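PDB 3EHM: SusD homolog from Bacteroides thetaiotaomicron, which probably binds mucin O-glycans at the cell surface, as a SusD-family lipoprotein of a gut symbiont that uses these sugars. Local coordinates for residues T55-S60 with G65-N70. Sequence-based numbering, arbitrary orientation.
Sequences TDLISS and GYFGNN
Phe67 and Leu57 meet where the short strand 67-69 packs against residues 55-58, where the chain leaves helix 47-57, a buried helix-to-strand contact in the SusD fold. The chain gets from one to the other through helix 60-63, which a Schellman motif at Gly65 ends, and the strand then pairs antiparallel with 270-272. Phe67 sets CG anti to its carbonyl carbon (chi1 -47°), which turns the ring to Leu57; there Phe67 CE1 lies 3.6 Å from Leu57 CD2. The backbone carbonyl oxygens of Asp56 and Leu57 also border the ring: Asp56 O sits at its edge, near the plane, and Leu57 O approaches Phe67 CD1 obliquely, at 3.6 Å. Thr270 of the partner strand touches both side chains. Without the ring, as with an alanine here, Leu57 CD2 would probably lose its aromatic partner and a gap would open beside Leu57. Two residues on, Asn69 uses both ends of its amide. Asn69 ND2 gives a weak hydrogen bond to Ile58 O (3.5 Å), while Asn69 OD1 lies 3.4 Å from Ile58 CA. A water completes the link, donating to Asn69 OD1 at 2.7 Å and to Leu57 O at 2.9 Å.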
loop_
_atom_site.group_PDB
_atom_site.type_symbol
_atom_site.label_atom_id
_atom_site.label_comp_id
_atom_site.label_asym_id
_atom_site.label_seq_id
_atom_site.Cartn_x
_atom_site.Cartn_y
_atom_site.Cartn_z
ATOM N N THR A 55 8.001 -6.477 2.228
ATOM C CA THR A 55 7.337 -5.298 1.680
ATOM C C THR A 55 5.976 -4.967 2.284
ATOM O O THR A 55 5.682 -3.801 2.545
ATOM C CB THR A 55 7.128 -5.434 0.152
ATOM O OG1 THR A 55 6.168 -6.467 -0.110
ATOM C CG2 THR A 55 8.435 -5.789 -0.540
ATOM N N ASP A 56 5.161 -5.992 2.518
ATOM C CA ASP A 56 3.802 -5.788 3.011
ATOM C C ASP A 56 3.364 -6.360 4.360
ATOM O O ASP A 56 2.775 -5.655 5.182
ATOM C CB ASP A 56 2.807 -6.324 1.969
ATOM C CG ASP A 56 2.771 -5.502 0.689
ATOM O OD1 ASP A 56 3.828 -5.278 0.054
ATOM O OD2 ASP A 56 1.656 -5.093 0.306
ATOM N N LEU A 57 3.637 -7.638 4.580
ATOM C CA LEU A 57 3.159 -8.323 5.772
ATOM C C LEU A 57 3.711 -8.026 7.160
ATOM O O LEU A 57 2.938 -7.721 8.065
ATOM C CB LEU A 57 3.206 -9.831 5.529
ATOM C CG LEU A 57 2.625 -10.286 4.187
ATOM C CD1 LEU A 57 2.538 -11.808 4.180
ATOM C CD2 LEU A 57 1.241 -9.675 3.960
ATOM N N ILE A 58 5.021 -8.123 7.356
ATOM C CA ILE A 58 5.550 -7.883 8.693
ATOM C C ILE A 58 6.038 -6.456 8.904
ATOM O O ILE A 58 6.351 -6.059 10.026
ATOM C CB ILE A 58 6.677 -8.886 9.038
ATOM C CG1 ILE A 58 7.978 -8.509 8.331
ATOM C CG2 ILE A 58 6.250 -10.291 8.615
ATOM C CD1 ILE A 58 9.155 -9.386 8.736
ATOM N N SER A 59 6.083 -5.682 7.827
ATOM C CA SER A 59 6.512 -4.294 7.917
ATOM C C SER A 59 5.322 -3.335 7.820
ATOM O O SER A 59 4.581 -3.158 8.793
ATOM C CB SER A 59 7.537 -3.984 6.820
ATOM O OG SER A 59 7.039 -4.340 5.540
ATOM N N SER A 60 5.138 -2.730 6.647
ATOM C CA SER A 60 4.056 -1.771 6.416
ATOM C C SER A 60 2.687 -2.201 6.946
ATOM O O SER A 60 2.028 -1.436 7.653
ATOM C CB SER A 60 3.943 -1.455 4.917
ATOM O OG SER A 60 3.676 -2.627 4.166
ATOM N N GLY A 65 -1.459 -1.748 11.287
ATOM C CA GLY A 65 -2.491 -2.597 11.850
ATOM C C GLY A 65 -3.349 -3.453 10.945
ATOM O O GLY A 65 -4.415 -3.910 11.374
ATOM N N TYR A 66 -2.930 -3.649 9.698
ATOM C CA TYR A 66 -3.674 -4.529 8.799
ATOM C C TYR A 66 -3.396 -5.931 9.339
ATOM O O TYR A 66 -4.274 -6.795 9.371
ATOM C CB TYR A 66 -3.122 -4.474 7.367
ATOM C CG TYR A 66 -3.767 -3.486 6.419
ATOM C CD1 TYR A 66 -3.367 -3.437 5.086
ATOM C CD2 TYR A 66 -4.771 -2.615 6.839
ATOM C CE1 TYR A 66 -3.945 -2.551 4.189
ATOM C CE2 TYR A 66 -5.362 -1.718 5.945
ATOM C CZ TYR A 66 -4.941 -1.696 4.622
ATOM O OH TYR A 66 -5.504 -0.827 3.723
ATOM N N PHE A 67 -2.148 -6.138 9.755
ATOM C CA PHE A 67 -1.704 -7.426 10.279
ATOM C C PHE A 67 -1.001 -7.280 11.616
ATOM O O PHE A 67 -0.613 -6.180 12.011
ATOM C CB PHE A 67 -0.714 -8.095 9.313
ATOM C CG PHE A 67 -1.152 -8.079 7.883
ATOM C CD1 PHE A 67 -0.487 -7.291 6.950
ATOM C CD2 PHE A 67 -2.244 -8.829 7.471
ATOM C CE1 PHE A 67 -0.906 -7.247 5.622
ATOM C CE2 PHE A 67 -2.672 -8.794 6.146
ATOM C CZ PHE A 67 -2.001 -8.000 5.219
ATOM N N GLY A 68 -0.836 -8.416 12.287
ATOM C CA GLY A 68 -0.146 -8.480 13.560
ATOM C C GLY A 68 0.810 -9.652 13.418
ATOM O O GLY A 68 0.436 -10.666 12.830
ATOM N N ASN A 69 2.032 -9.526 13.929
ATOM C CA ASN A 69 3.016 -10.601 13.810
ATOM C C ASN A 69 3.053 -11.548 15.010
ATOM O O ASN A 69 3.071 -11.104 16.161
ATOM C CB ASN A 69 4.434 -10.034 13.638
ATOM C CG ASN A 69 4.564 -9.080 12.464
ATOM O OD1 ASN A 69 4.117 -9.371 11.351
ATOM N ND2 ASN A 69 5.205 -7.938 12.704
ATOM N N ASN A 70 3.075 -12.850 14.734
ATOM C CA ASN A 70 3.180 -13.859 15.787
ATOM C C ASN A 70 4.675 -14.163 15.882
ATOM O O ASN A 70 5.111 -15.302 15.703
ATOM C CB ASN A 70 2.394 -15.120 15.408
ATOM C CG ASN A 70 2.618 -16.277 16.375
ATOM O OD1 ASN A 70 2.898 -16.076 17.562
ATOM N ND2 ASN A 70 2.475 -17.500 15.870
HETATM O O HOH W 1 2.401 -10.159 9.451
#